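Local coordinates for putative uncharacterized protein (Ustilago maydis, PDB 4GNX) that binds single-stranded DNA as the large, three-OB-domain subunit of replication protein A, and carries a zinc site in its last OB domain, at residues C[50-54]-C[88-92]; C[84-88]-C[440-444]; C[3-7]-C[16-20]; C[117-121]-C[199-203]. All blocks are in the same frame, centred on the assembly; numbering follows the deposited sequence.

Interaction 1: residues C[50-54]-C[88-92]. With nucleotides of chain G.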
# COMPACT_ATOMS: atom_id res chain seq x y z
N GLY C 50 22.79 -13.39 -13.04
CA GLY C 50 21.55 -12.72 -12.69
C GLY C 50 20.70 -12.26 -13.85
O GLY C 50 20.84 -12.75 -14.97
N GLU C 51 19.82 -11.31 -13.56
CA GLU C 51 18.83 -10.85 -14.52
C GLU C 51 19.00 -9.37 -14.87
O GLU C 51 19.52 -8.59 -14.07
CB GLU C 51 17.43 -11.11 -13.99
CG GLU C 51 17.07 -12.59 -13.89
CD GLU C 51 15.74 -12.86 -13.19
OE1 GLU C 51 15.73 -12.93 -11.93
OE2 GLU C 51 14.71 -13.03 -13.89
N ILE C 52 18.59 -9.00 -16.08
CA ILE C 52 18.55 -7.59 -16.43
C ILE C 52 17.46 -7.33 -17.46
O ILE C 52 17.16 -8.20 -18.30
CB ILE C 52 19.92 -7.05 -16.93
CG1 ILE C 52 19.87 -5.53 -17.10
CG2 ILE C 52 20.33 -7.72 -18.23
CD1 ILE C 52 21.15 -4.81 -16.75
N LYS C 53 16.88 -6.14 -17.37
CA LYS C 53 15.93 -5.65 -18.36
C LYS C 53 16.62 -4.89 -19.49
O LYS C 53 17.50 -4.05 -19.27
CB LYS C 53 14.95 -4.71 -17.69
CG LYS C 53 13.80 -4.33 -18.59
CD LYS C 53 12.85 -3.37 -17.90
CE LYS C 53 11.78 -2.91 -18.88
NZ LYS C 53 10.62 -2.28 -18.21
N ALA C 54 16.18 -5.18 -20.71
CA ALA C 54 16.59 -4.40 -21.86
C ALA C 54 15.38 -3.85 -22.62
O ALA C 54 14.35 -4.52 -22.73
CB ALA C 54 17.45 -5.25 -22.75
N PHE C 88 8.61 0.34 -13.59
CA PHE C 88 8.22 -0.37 -14.80
C PHE C 88 8.88 -1.75 -14.86
O PHE C 88 9.14 -2.26 -15.94
CB PHE C 88 8.67 0.43 -16.04
CG PHE C 88 8.03 1.78 -16.18
CD1 PHE C 88 8.66 2.92 -15.68
CD2 PHE C 88 6.81 1.92 -16.83
CE1 PHE C 88 8.07 4.17 -15.81
CE2 PHE C 88 6.22 3.18 -16.97
CZ PHE C 88 6.85 4.30 -16.46
N SER C 89 9.17 -2.35 -13.72
CA SER C 89 9.94 -3.59 -13.73
C SER C 89 9.78 -4.37 -12.44
O SER C 89 9.59 -3.81 -11.36
CB SER C 89 11.41 -3.31 -14.00
OG SER C 89 12.17 -4.51 -14.02
N ASN C 90 9.87 -5.69 -12.57
CA ASN C 90 9.79 -6.58 -11.43
C ASN C 90 11.17 -6.89 -10.83
O ASN C 90 11.27 -7.24 -9.65
CB ASN C 90 9.07 -7.86 -11.86
CG ASN C 90 9.65 -8.45 -13.13
OD1 ASN C 90 10.31 -7.76 -13.93
ND2 ASN C 90 9.41 -9.74 -13.33
N LEU C 91 12.21 -6.73 -11.64
CA LEU C 91 13.59 -6.99 -11.24
C LEU C 91 14.15 -6.02 -10.19
O LEU C 91 13.71 -4.87 -10.10
CB LEU C 91 14.48 -6.99 -12.48
CG LEU C 91 14.09 -7.89 -13.66
CD1 LEU C 91 15.10 -7.83 -14.82
CD2 LEU C 91 13.88 -9.33 -13.21
N GLN C 92 15.12 -6.47 -9.40
CA GLN C 92 15.76 -5.60 -8.38
C GLN C 92 16.98 -4.83 -8.90
O GLN C 92 17.50 -3.96 -8.22
CB GLN C 92 16.20 -6.40 -7.15
CG GLN C 92 15.09 -7.11 -6.40
CD GLN C 92 14.24 -6.16 -5.59
OE1 GLN C 92 13.66 -5.22 -6.13
NE2 GLN C 92 14.15 -6.42 -4.28
P DT G 3 7.71 8.82 -21.44
OP1 DT G 3 6.69 9.84 -21.74
OP2 DT G 3 8.38 8.80 -20.12
O5' DT G 3 7.05 7.39 -21.68
C5' DT G 3 5.98 7.26 -22.64
C4' DT G 3 5.21 5.99 -22.37
O4' DT G 3 6.14 4.89 -22.25
C3' DT G 3 4.39 5.99 -21.08
O3' DT G 3 3.10 5.43 -21.37
C2' DT G 3 5.19 5.11 -20.15
C1' DT G 3 5.81 4.13 -21.11
N1 DT G 3 7.04 3.46 -20.64
C2 DT G 3 6.95 2.14 -20.26
O2 DT G 3 5.90 1.51 -20.28
N3 DT G 3 8.13 1.58 -19.85
C4 DT G 3 9.37 2.19 -19.79
O4 DT G 3 10.35 1.56 -19.40
C5 DT G 3 9.40 3.58 -20.21
C7 DT G 3 10.69 4.33 -20.18
C6 DT G 3 8.25 4.13 -20.61
P DT G 5 0.47 1.37 -13.86
OP1 DT G 5 -0.53 1.97 -12.94
OP2 DT G 5 1.82 1.03 -13.33
O5' DT G 5 -0.20 0.02 -14.39
C5' DT G 5 -0.43 -1.10 -13.50
C4' DT G 5 -0.88 -2.34 -14.25
O4' DT G 5 -0.02 -2.59 -15.39
C3' DT G 5 -0.85 -3.63 -13.43
O3' DT G 5 -1.86 -4.55 -13.88
C2' DT G 5 0.51 -4.21 -13.75
C1' DT G 5 0.67 -3.83 -15.22
N1 DT G 5 2.06 -3.65 -15.67
C2 DT G 5 2.66 -4.67 -16.37
O2 DT G 5 2.09 -5.73 -16.61
N3 DT G 5 3.95 -4.43 -16.77
C4 DT G 5 4.69 -3.28 -16.54
O4 DT G 5 5.84 -3.20 -16.97
C5 DT G 5 4.00 -2.24 -15.81
C7 DT G 5 4.73 -0.96 -15.51
C6 DT G 5 2.75 -2.47 -15.41
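Leu91 and Lys53 bury most of the surface here, and Glu51 follows. Leu91 points toward the strand that contains residues 51-54. Its CD1 lies 3.5 Å from Lys53 N and 3.6 Å from Ile52 C, so the methyl rests on the peptide link between Ile52 and Lys53. Its CD2 meets Glu51 OE2 at 3.9 Å. Lys53 has all four chi angles near trans. The extended chain carries NZ to Phe88 O, where it donates a hydrogen bond of 2.7 Å. This part of the chain belongs to the first OB fold. Residues 88-92 lie in the loop between strands 80-83 and 95-99, and the loop lines the DNA-binding side. The ring of Phe88 has DT3 of chain G over one face, with Phe88 CD2 3.3 Å from DT3 N3. Lys53 thus bonds the backbone of the residue whose ring lies against the DT3 base. Ser89 OG accepts from Leu91 N at 3.3 Å, an ST turn that bends the loop just before Leu91.

Interaction 2: residues C[84-88]-C[440-444]. With nucleotides of chain G.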
# COMPACT_ATOMS: atom_id res chain seq x y z
N ALA C 84 18.01 1.80 -13.77
CA ALA C 84 16.76 1.08 -13.90
C ALA C 84 15.59 1.98 -13.53
O ALA C 84 15.70 2.76 -12.58
CB ALA C 84 16.77 -0.16 -13.03
N LYS C 85 14.50 1.91 -14.28
CA LYS C 85 13.25 2.54 -13.82
C LYS C 85 12.36 1.47 -13.22
O LYS C 85 11.58 0.82 -13.92
CB LYS C 85 12.53 3.23 -14.96
CG LYS C 85 13.37 4.26 -15.66
CD LYS C 85 12.49 5.20 -16.43
CE LYS C 85 13.30 6.03 -17.40
NZ LYS C 85 12.48 7.17 -17.89
N LYS C 86 12.49 1.27 -11.91
CA LYS C 86 11.85 0.15 -11.22
C LYS C 86 10.32 0.22 -11.15
O LYS C 86 9.66 -0.79 -10.90
CB LYS C 86 12.45 -0.01 -9.82
CG LYS C 86 13.87 -0.54 -9.87
CD LYS C 86 14.60 -0.16 -8.61
CE LYS C 86 15.99 -0.74 -8.60
NZ LYS C 86 16.57 -0.58 -7.24
N GLN C 87 9.75 1.40 -11.40
CA GLN C 87 8.29 1.54 -11.51
C GLN C 87 7.74 0.70 -12.66
O GLN C 87 6.55 0.37 -12.69
CB GLN C 87 7.90 3.00 -11.71
CG GLN C 87 8.67 3.93 -10.82
CD GLN C 87 7.84 5.05 -10.24
OE1 GLN C 87 6.78 4.83 -9.63
NE2 GLN C 87 8.33 6.28 -10.42
N PHE C 88 8.61 0.34 -13.59
CA PHE C 88 8.22 -0.37 -14.80
C PHE C 88 8.88 -1.75 -14.86
O PHE C 88 9.14 -2.26 -15.94
CB PHE C 88 8.67 0.43 -16.04
CG PHE C 88 8.03 1.78 -16.18
CD1 PHE C 88 8.66 2.92 -15.68
CD2 PHE C 88 6.81 1.92 -16.83
CE1 PHE C 88 8.07 4.17 -15.81
CE2 PHE C 88 6.22 3.18 -16.97
CZ PHE C 88 6.85 4.30 -16.46
N ILE C 440 7.78 2.60 -2.29
CA ILE C 440 8.90 3.55 -2.32
C ILE C 440 10.16 3.06 -3.07
O ILE C 440 10.71 3.79 -3.93
CB ILE C 440 9.26 4.02 -0.89
CG1 ILE C 440 8.06 4.76 -0.26
CG2 ILE C 440 10.47 4.93 -0.91
CD1 ILE C 440 8.14 4.96 1.23
N ARG C 441 10.61 1.85 -2.77
CA ARG C 441 11.79 1.29 -3.44
C ARG C 441 11.68 1.34 -4.96
O ARG C 441 12.69 1.37 -5.66
CB ARG C 441 12.04 -0.15 -3.00
CG ARG C 441 12.40 -0.32 -1.54
CD ARG C 441 13.87 -0.09 -1.30
NE ARG C 441 14.26 -0.35 0.09
CZ ARG C 441 15.38 0.08 0.65
NH1 ARG C 441 16.25 0.79 -0.07
NH2 ARG C 441 15.64 -0.20 1.94
N ALA C 442 10.44 1.36 -5.47
CA ALA C 442 10.18 1.49 -6.91
C ALA C 442 10.53 2.88 -7.49
O ALA C 442 10.75 3.00 -8.69
CB ALA C 442 8.75 1.12 -7.24
N TYR C 443 10.60 3.90 -6.64
CA TYR C 443 11.10 5.21 -7.01
C TYR C 443 12.60 5.37 -6.73
O TYR C 443 13.18 6.40 -7.02
CB TYR C 443 10.37 6.30 -6.22
CG TYR C 443 8.90 6.44 -6.53
CD1 TYR C 443 7.94 5.71 -5.80
CD2 TYR C 443 8.45 7.32 -7.52
CE1 TYR C 443 6.58 5.84 -6.07
CE2 TYR C 443 7.10 7.46 -7.80
CZ TYR C 443 6.17 6.71 -7.07
OH TYR C 443 4.82 6.84 -7.34
N MET C 444 13.21 4.36 -6.12
CA MET C 444 14.66 4.38 -5.87
C MET C 444 15.34 3.14 -6.45
O MET C 444 16.04 3.21 -7.45
CB MET C 444 14.95 4.38 -4.38
CG MET C 444 14.13 5.33 -3.54
SD MET C 444 14.13 4.74 -1.82
CE MET C 444 15.85 4.24 -1.59
P DT G 3 7.71 8.82 -21.44
OP1 DT G 3 6.69 9.84 -21.74
OP2 DT G 3 8.38 8.80 -20.12
O5' DT G 3 7.05 7.39 -21.68
C5' DT G 3 5.98 7.26 -22.64
C4' DT G 3 5.21 5.99 -22.37
O4' DT G 3 6.14 4.89 -22.25
C3' DT G 3 4.39 5.99 -21.08
O3' DT G 3 3.10 5.43 -21.37
C2' DT G 3 5.19 5.11 -20.15
C1' DT G 3 5.81 4.13 -21.11
N1 DT G 3 7.04 3.46 -20.64
C2 DT G 3 6.95 2.14 -20.26
O2 DT G 3 5.90 1.51 -20.28
N3 DT G 3 8.13 1.58 -19.85
C4 DT G 3 9.37 2.19 -19.79
O4 DT G 3 10.35 1.56 -19.40
C5 DT G 3 9.40 3.58 -20.21
C7 DT G 3 10.69 4.33 -20.18
C6 DT G 3 8.25 4.13 -20.61
P DT G 5 0.47 1.37 -13.86
OP1 DT G 5 -0.53 1.97 -12.94
OP2 DT G 5 1.82 1.03 -13.33
O5' DT G 5 -0.20 0.02 -14.39
C5' DT G 5 -0.43 -1.10 -13.50
C4' DT G 5 -0.88 -2.34 -14.25
O4' DT G 5 -0.02 -2.59 -15.39
C3' DT G 5 -0.85 -3.63 -13.43
O3' DT G 5 -1.86 -4.55 -13.88
C2' DT G 5 0.51 -4.21 -13.75
C1' DT G 5 0.67 -3.83 -15.22
N1 DT G 5 2.06 -3.65 -15.67
C2 DT G 5 2.66 -4.67 -16.37
O2 DT G 5 2.09 -5.73 -16.61
N3 DT G 5 3.95 -4.43 -16.77
C4 DT G 5 4.69 -3.28 -16.54
O4 DT G 5 5.84 -3.20 -16.97
C5 DT G 5 4.00 -2.24 -15.81
C7 DT G 5 4.73 -0.96 -15.51
C6 DT G 5 2.75 -2.47 -15.41
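The last residues of the chain pack against a DNA-binding loop more than 350 residues earlier, yet no hydrogen bond joins the two segments. Residues 440-444 carry the chain from helix 429-441 into a type I turn from Arg441 to Met444. Tyr443 N donates to Ile440 O at 2.7 Å. Residues 84-88 lie in the loop after strand 80-83 of the first OB fold, with a short 3-10 segment at 86-87. The backbones come closest at Lys86 and Ala442, with their CA atoms 4.8 Å apart. Ala442 O is the focus of the contact. Gln87 CG approaches it to 3.1 Å and Lys86 CB to 3.6 Å. Gln87 N is also near Ala442 O, at 3.3 Å, but the angle is poor for a bond. The Gln87 amide lies against the Tyr443 ring, with OE1 over one face and NE2 3.1 Å from CD2. Lys86 stretches along the turn, and its NZ ends 3.8 Å from Met444 O. Residues 440-444 also meet the other two protein chains: Tyr443 OH is hydrogen-bonded to Gln133 of one neighbouring subunit, and Arg441 NH2 to Asn98 of the other. Phe88 points away from the turn and meets DT3 of chain G. With no hydrogen bond or salt bridge across it, the junction rests on close packing and loose polar approaches.

Interaction 3: residues C[3-7]-C[16-20]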
# COMPACT_ATOMS: atom_id res chain seq x y z
N ILE C 3 33.51 -11.49 -23.15
CA ILE C 3 32.12 -11.63 -22.62
C ILE C 3 32.06 -11.27 -21.14
O ILE C 3 32.99 -11.56 -20.39
CB ILE C 3 31.56 -13.07 -22.79
CG1 ILE C 3 31.33 -13.39 -24.26
CG2 ILE C 3 30.25 -13.24 -22.02
CD1 ILE C 3 30.77 -14.77 -24.49
N TYR C 4 30.94 -10.66 -20.75
CA TYR C 4 30.67 -10.28 -19.37
C TYR C 4 29.49 -11.06 -18.79
O TYR C 4 28.53 -11.32 -19.51
CB TYR C 4 30.33 -8.78 -19.30
CG TYR C 4 31.51 -7.84 -19.20
CD1 TYR C 4 31.65 -6.98 -18.10
CD2 TYR C 4 32.50 -7.82 -20.20
CE1 TYR C 4 32.74 -6.12 -18.00
CE2 TYR C 4 33.58 -6.96 -20.11
CZ TYR C 4 33.71 -6.11 -19.01
OH TYR C 4 34.79 -5.26 -18.93
N PRO C 5 29.55 -11.41 -17.48
CA PRO C 5 28.34 -11.77 -16.75
C PRO C 5 27.46 -10.54 -16.67
O PRO C 5 27.99 -9.42 -16.70
CB PRO C 5 28.86 -12.08 -15.35
CG PRO C 5 30.11 -11.28 -15.23
CD PRO C 5 30.73 -11.38 -16.59
N ILE C 6 26.14 -10.74 -16.59
CA ILE C 6 25.18 -9.63 -16.47
C ILE C 6 25.44 -8.76 -15.24
O ILE C 6 25.45 -7.53 -15.34
CB ILE C 6 23.73 -10.15 -16.46
CG1 ILE C 6 23.32 -10.46 -17.90
CG2 ILE C 6 22.78 -9.12 -15.86
CD1 ILE C 6 22.09 -11.32 -18.02
N GLU C 7 25.68 -9.39 -14.10
CA GLU C 7 26.00 -8.69 -12.86
C GLU C 7 27.25 -7.82 -12.95
O GLU C 7 27.49 -6.97 -12.09
CB GLU C 7 26.13 -9.70 -11.74
CG GLU C 7 24.81 -9.93 -11.08
CD GLU C 7 24.38 -8.70 -10.30
OE1 GLU C 7 25.14 -8.31 -9.37
OE2 GLU C 7 23.30 -8.11 -10.63
N TRP C 16 31.66 -4.43 -24.07
CA TRP C 16 31.12 -5.67 -23.48
C TRP C 16 30.18 -6.43 -24.38
O TRP C 16 29.53 -5.85 -25.26
CB TRP C 16 30.45 -5.41 -22.13
CG TRP C 16 29.26 -4.48 -22.21
CD1 TRP C 16 29.23 -3.11 -21.96
CD2 TRP C 16 27.88 -4.83 -22.59
NE1 TRP C 16 27.97 -2.60 -22.14
CE2 TRP C 16 27.11 -3.57 -22.52
CE3 TRP C 16 27.23 -5.99 -22.94
CZ2 TRP C 16 25.76 -3.53 -22.82
CZ3 TRP C 16 25.87 -5.94 -23.23
CH2 TRP C 16 25.15 -4.73 -23.17
N THR C 17 30.11 -7.74 -24.13
CA THR C 17 29.13 -8.64 -24.74
C THR C 17 28.54 -9.59 -23.69
O THR C 17 29.26 -10.12 -22.85
CB THR C 17 29.78 -9.50 -25.84
OG1 THR C 17 30.06 -8.68 -26.99
CG2 THR C 17 28.87 -10.64 -26.27
N ILE C 18 27.23 -9.80 -23.73
CA ILE C 18 26.62 -10.76 -22.81
C ILE C 18 26.01 -11.94 -23.54
O ILE C 18 25.56 -11.80 -24.68
CB ILE C 18 25.58 -10.12 -21.86
CG1 ILE C 18 24.42 -9.49 -22.63
CG2 ILE C 18 26.24 -9.12 -20.90
CD1 ILE C 18 23.35 -8.92 -21.72
N LYS C 19 26.01 -13.09 -22.89
CA LYS C 19 25.31 -14.27 -23.38
C LYS C 19 24.14 -14.55 -22.44
O LYS C 19 24.33 -14.94 -21.29
CB LYS C 19 26.27 -15.46 -23.39
CG LYS C 19 26.24 -16.29 -24.68
CD LYS C 19 25.55 -17.63 -24.49
CE LYS C 19 26.51 -18.75 -24.08
NZ LYS C 19 26.75 -19.78 -25.13
N ALA C 20 22.92 -14.32 -22.92
CA ALA C 20 21.74 -14.40 -22.05
C ALA C 20 20.51 -15.00 -22.74
O ALA C 20 20.36 -14.87 -23.97
CB ALA C 20 21.41 -13.02 -21.52
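Side-chain rotamers shape the packing of residues 3-7 on strand 17-30. Trp16 has chi1 near p. Its CB faces Tyr4, while its indole turns away toward Ile97 of the same OB fold. The CB sits over the face of the Tyr4 ring, 4.0 Å from the centroid, in a CH-pi contact. Tyr4 itself is in m, which sets its ring face against Trp16 CB. Ile18 also has chi1 near p. Its CG2 reaches Tyr4 O at 3.5 Å, and its CD1 meets Ile6 CG1 at 4.1 Å. Ile6 is m, then t, which extends its CD1 to 3.9 Å from Ala20 CB. Ile3, likewise m and t, lies beside Thr17, with its CG1 4.2 Å from Thr17 CG2. One backbone hydrogen bond joins the segments: Tyr4 N donates to Thr17 O at 2.7 Å and 170°. Ile3 CA adds a CH...O contact of 3.2 Å to the same Thr17 O. The terminal segment is therefore held on the strand by one straight hydrogen bond and apolar contacts of Ile3, Tyr4 and Ile6.

Interaction 4: residues C[117-121]-C[199-203]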
# COMPACT_ATOMS: atom_id res chain seq x y z
N VAL C 117 14.90 -21.33 -17.28
CA VAL C 117 13.87 -20.88 -16.35
C VAL C 117 13.39 -22.02 -15.45
O VAL C 117 12.92 -23.06 -15.93
CB VAL C 117 12.70 -20.21 -17.07
CG1 VAL C 117 13.05 -18.76 -17.38
CG2 VAL C 117 12.34 -20.96 -18.35
N LYS C 118 13.53 -21.81 -14.14
CA LYS C 118 13.07 -22.79 -13.17
C LYS C 118 11.66 -22.52 -12.72
O LYS C 118 11.21 -21.38 -12.69
CB LYS C 118 13.97 -22.79 -11.94
CG LYS C 118 15.21 -23.64 -12.12
CD LYS C 118 15.87 -23.92 -10.79
CE LYS C 118 16.71 -25.19 -10.87
NZ LYS C 118 17.03 -25.75 -9.53
N TYR C 119 10.99 -23.57 -12.32
CA TYR C 119 9.61 -23.43 -11.98
C TYR C 119 9.36 -23.91 -10.58
O TYR C 119 9.89 -24.94 -10.17
CB TYR C 119 8.76 -24.19 -13.00
CG TYR C 119 8.69 -23.53 -14.37
CD1 TYR C 119 9.68 -23.75 -15.34
CD2 TYR C 119 7.63 -22.68 -14.70
CE1 TYR C 119 9.61 -23.15 -16.59
CE2 TYR C 119 7.55 -22.08 -15.94
CZ TYR C 119 8.54 -22.31 -16.89
OH TYR C 119 8.45 -21.70 -18.12
N GLU C 120 8.60 -23.13 -9.83
CA GLU C 120 8.12 -23.55 -8.52
C GLU C 120 6.60 -23.62 -8.59
O GLU C 120 5.89 -22.66 -8.29
CB GLU C 120 8.60 -22.62 -7.41
CG GLU C 120 9.99 -22.95 -6.87
CD GLU C 120 11.11 -22.17 -7.55
OE1 GLU C 120 11.02 -21.90 -8.77
OE2 GLU C 120 12.11 -21.84 -6.86
N PHE C 121 6.12 -24.78 -9.01
CA PHE C 121 4.71 -24.95 -9.32
C PHE C 121 3.82 -25.07 -8.10
O PHE C 121 4.14 -25.77 -7.14
CB PHE C 121 4.49 -26.13 -10.24
CG PHE C 121 4.88 -25.87 -11.65
CD1 PHE C 121 4.38 -24.78 -12.33
CD2 PHE C 121 5.74 -26.73 -12.31
CE1 PHE C 121 4.73 -24.53 -13.64
CE2 PHE C 121 6.09 -26.50 -13.63
CZ PHE C 121 5.58 -25.40 -14.30
N LEU C 199 -0.37 -26.27 -20.55
CA LEU C 199 0.17 -24.92 -20.50
C LEU C 199 0.92 -24.68 -19.20
O LEU C 199 0.42 -25.03 -18.12
CB LEU C 199 -0.93 -23.89 -20.64
CG LEU C 199 -1.77 -23.95 -21.90
CD1 LEU C 199 -2.78 -22.80 -21.90
CD2 LEU C 199 -0.91 -23.91 -23.15
N ALA C 200 2.10 -24.08 -19.32
CA ALA C 200 2.98 -23.83 -18.18
C ALA C 200 3.20 -22.33 -17.98
O ALA C 200 3.62 -21.63 -18.90
CB ALA C 200 4.31 -24.55 -18.38
N PHE C 201 2.91 -21.85 -16.78
CA PHE C 201 2.99 -20.43 -16.50
C PHE C 201 4.06 -20.04 -15.49
O PHE C 201 4.15 -20.64 -14.41
CB PHE C 201 1.63 -19.92 -16.04
CG PHE C 201 0.59 -19.92 -17.12
CD1 PHE C 201 -0.16 -21.05 -17.39
CD2 PHE C 201 0.37 -18.77 -17.88
CE1 PHE C 201 -1.12 -21.06 -18.39
CE2 PHE C 201 -0.60 -18.77 -18.88
CZ PHE C 201 -1.34 -19.92 -19.14
N LYS C 202 4.88 -19.05 -15.86
CA LYS C 202 5.87 -18.45 -14.96
C LYS C 202 5.47 -17.03 -14.58
O LYS C 202 5.15 -16.22 -15.45
CB LYS C 202 7.28 -18.49 -15.56
CG LYS C 202 8.38 -18.82 -14.56
CD LYS C 202 8.90 -17.60 -13.84
CE LYS C 202 9.00 -17.81 -12.34
NZ LYS C 202 9.72 -19.06 -11.98
N GLY C 203 5.49 -16.75 -13.28
CA GLY C 203 5.19 -15.42 -12.76
C GLY C 203 3.80 -14.93 -13.13
O GLY C 203 3.65 -14.13 -14.04
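Lys202 NZ is the key donor. Its salt-bridge partner is Asp137, which lies on strand 135-152. Across the two segments NZ also donates a weak hydrogen bond to Lys118 O at 2.8 Å. Glu120 is no salt-bridge partner here, since Glu120 OE1 stays 4.5 Å from Lys202 NZ. Asp137 is shared more widely. Its OD2 also accepts from Glu120 N, and its OD1 accepts from Gly203 N. One carboxylate thus serves both segments. Gly203 has positive phi, which favours glycine, and its O accepts from Ser220 OG. Residues 199-203 and Asp137 belong to the second OB fold; residues 117-121 are in the linker leading into it from the first. Residues 199-203 lie on strand 198-207, where the chain turns a corner at 202 and 203. The strand's own backbone is paired on two sides: Ala200 and Lys202 bond to Leu223 and Thr221 of strand 220-224, and Leu199 and Phe201 to Gly140 and Val138 of strand 135-152. The linker packs two rings against the strand. Tyr119 CE2 lies 3.6 Å from Lys202 CB and 4.0 Å from Phe201 O, which sits at the ring edge. Lys202 NZ is 5.4 Å from the Tyr119 ring centroid, at most a weak cation-pi attraction. Phe121 CE1 is 4.0 Å from Phe201 O, and its CZ meets Ala200 CB at 4.4 Å.

In the fold
Interactions 1 and 2 share Phe88, and their centres are 11 Å apart. Gln92 O touches Lys86 CE at 3.6 Å. The DNA-binding loop is thus in contact with both strand 51-57 and the C-terminal turn, with DT3 and DT5 of chain G beside it. Interaction 3 joins interaction 1 in the first OB fold: Ile6 CG2 packs on Ile52 CG2 at 3.7 Å. Its nearest atom is about 13 Å from the DNA. Interaction 4 lies where the chain passes into the second OB fold. Its centre is 17 Å from that of interaction 1, and its nearest atom is about 9 Å from the DNA.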